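Local coordinates for extracellular solute-binding protein, family 3 (Methylophaga aminisulfidivorans MP, PDB 5SV6) that is of unknown function but has a periplasmic binding protein-like architecture and is probably associated with the methanol dehydrogenase system, at residues E237-R242 with V247-E252. Residues are numbered along the deposited sequence; the frame is centred on the assembly and turned at random.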
# COMPACT_ATOMS: atom_id res chain seq x y z
N GLU A 237 -0.59 -6.77 -14.49
CA GLU A 237 -0.57 -7.72 -13.36
C GLU A 237 0.79 -8.38 -13.16
O GLU A 237 1.30 -8.45 -12.04
CB GLU A 237 -1.66 -8.79 -13.51
CG GLU A 237 -1.72 -9.77 -12.33
CD GLU A 237 -3.02 -10.56 -12.26
OE1 GLU A 237 -3.64 -10.78 -13.32
OE2 GLU A 237 -3.42 -10.94 -11.14
N ILE A 238 1.37 -8.87 -14.25
CA ILE A 238 2.68 -9.51 -14.20
C ILE A 238 3.62 -8.85 -15.20
O ILE A 238 3.39 -8.91 -16.40
CB ILE A 238 2.58 -11.01 -14.53
CG1 ILE A 238 1.48 -11.67 -13.70
CG2 ILE A 238 3.92 -11.71 -14.31
CD1 ILE A 238 1.77 -11.75 -12.23
N ALA A 239 4.68 -8.22 -14.71
CA ALA A 239 5.67 -7.61 -15.59
C ALA A 239 6.75 -8.62 -15.98
O ALA A 239 7.35 -9.26 -15.11
CB ALA A 239 6.31 -6.38 -14.94
N PRO A 240 7.00 -8.76 -17.29
CA PRO A 240 8.01 -9.68 -17.82
C PRO A 240 9.42 -9.22 -17.51
O PRO A 240 9.66 -8.02 -17.41
CB PRO A 240 7.77 -9.66 -19.33
CG PRO A 240 7.08 -8.37 -19.59
CD PRO A 240 6.23 -8.12 -18.38
N THR A 241 10.34 -10.16 -17.35
CA THR A 241 11.76 -9.85 -17.20
C THR A 241 12.56 -10.71 -18.18
O THR A 241 12.11 -11.78 -18.58
CB THR A 241 12.26 -10.06 -15.76
OG1 THR A 241 12.20 -11.45 -15.41
CG2 THR A 241 11.41 -9.26 -14.77
N ARG A 242 13.74 -10.24 -18.58
CA ARG A 242 14.50 -10.95 -19.60
C ARG A 242 15.03 -12.29 -19.11
O ARG A 242 14.91 -13.30 -19.80
CB ARG A 242 15.66 -10.09 -20.10
CG ARG A 242 15.23 -8.76 -20.69
CD ARG A 242 16.38 -8.04 -21.38
NE ARG A 242 16.09 -6.63 -21.61
CZ ARG A 242 15.21 -6.17 -22.49
NH1 ARG A 242 15.03 -4.86 -22.62
NH2 ARG A 242 14.52 -7.01 -23.25
N VAL A 247 7.24 -10.47 -12.72
CA VAL A 247 7.14 -9.76 -11.44
C VAL A 247 5.73 -9.21 -11.24
O VAL A 247 5.30 -8.31 -11.96
CB VAL A 247 8.20 -8.63 -11.37
CG1 VAL A 247 8.18 -7.93 -10.01
CG2 VAL A 247 9.60 -9.18 -11.65
N ARG A 248 5.01 -9.76 -10.26
CA ARG A 248 3.64 -9.35 -9.97
C ARG A 248 3.57 -7.89 -9.52
O ARG A 248 4.36 -7.46 -8.68
CB ARG A 248 3.03 -10.26 -8.89
CG ARG A 248 1.63 -9.88 -8.46
CD ARG A 248 0.99 -10.97 -7.58
NE ARG A 248 0.56 -12.10 -8.40
CZ ARG A 248 -0.58 -12.13 -9.08
NH1 ARG A 248 -1.42 -11.09 -9.03
NH2 ARG A 248 -0.90 -13.19 -9.80
N GLN A 249 2.65 -7.13 -10.10
CA GLN A 249 2.48 -5.71 -9.74
C GLN A 249 1.11 -5.43 -9.15
O GLN A 249 0.85 -4.32 -8.69
CB GLN A 249 2.65 -4.83 -10.98
CG GLN A 249 3.80 -5.23 -11.87
CD GLN A 249 5.11 -4.66 -11.40
OE1 GLN A 249 5.24 -3.46 -11.20
NE2 GLN A 249 6.11 -5.54 -11.22
N GLN A 250 0.23 -6.43 -9.20
CA GLN A 250 -1.14 -6.29 -8.70
C GLN A 250 -1.40 -7.33 -7.61
O GLN A 250 -1.04 -8.49 -7.77
CB GLN A 250 -2.16 -6.48 -9.84
CG GLN A 250 -2.12 -5.40 -10.90
CD GLN A 250 -3.12 -5.63 -12.02
OE1 GLN A 250 -4.06 -6.42 -11.88
NE2 GLN A 250 -2.95 -4.92 -13.13
N PHE A 251 -2.02 -6.91 -6.51
CA PHE A 251 -2.17 -7.79 -5.34
C PHE A 251 -3.57 -7.72 -4.72
O PHE A 251 -4.10 -6.63 -4.49
CB PHE A 251 -1.13 -7.42 -4.27
CG PHE A 251 0.30 -7.63 -4.72
CD1 PHE A 251 0.97 -8.80 -4.39
CD2 PHE A 251 0.95 -6.67 -5.48
CE1 PHE A 251 2.27 -9.01 -4.82
CE2 PHE A 251 2.25 -6.87 -5.92
CZ PHE A 251 2.92 -8.04 -5.59
N GLU A 252 -4.14 -8.89 -4.44
CA GLU A 252 -5.39 -8.96 -3.70
C GLU A 252 -5.12 -8.67 -2.23
O GLU A 252 -4.12 -9.14 -1.67
CB GLU A 252 -6.05 -10.34 -3.86
CG GLU A 252 -6.59 -10.61 -5.26
CD GLU A 252 -7.17 -12.01 -5.40
OE1 GLU A 252 -6.86 -12.88 -4.56
OE2 GLU A 252 -7.96 -12.23 -6.34
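A short antiparallel beta hairpin at the edge of the mixed sheet pairs Ile238 and Ala239 with Arg248 and Val247; its second arm runs on as strand 247-257, one of the strands of the solute-binding protein fold. Ala239 and Val247 form the hydrogen-bonded pair, Ala239 N giving to Val247 O at 2.8 Å and Val247 N to Ala239 O at 2.7 Å. Two residues along each strand, beyond the non-hydrogen-bonded pair Ile238-Arg248, Gln249 N donates to Glu237 O over 2.7 Å. Val247 O is gripped twice, because the bent Gln249 side chain turns back and sets NE2 3.0 Å from Val247 O, on the face of that carbonyl opposite Ala239 N. The buried Gln249 amide also packs NE2 against Ala239 CB, while its OE1 accepts from Trp143. Further out, the methyls Thr241 CG2 and Val247 CG2 meet at 3.6 Å, next to helix 161-168. On the sheet face of Ile238 and Arg248, the CD1 methyl of Ile238 reaches over the Arg248 CA and CB and covers one face of the guanidinium, offset toward its rim. Gln250 lays its side chain across Glu237, CD 3.6 Å from Glu237 CA, and its NE2 donates to Ser235 O. Glu237 and Arg248 run alongside each other in the same direction, their carboxylate and guanidinium planes almost perpendicular (89°), and Glu237 OE2 forms a salt bridge with Arg248 NH1. Lys125 NZ forms another to the same oxygen, so two cations probably stabilise the carboxylate's negative charge. The Arg248 chain leaves its backbone extended and then bends at chi3 (-76°), bringing NH1 between two acceptors: Gln250 O, in the guanidinium plane, and Glu237 OE2, met on its anti side at 2.9 Å from NH1.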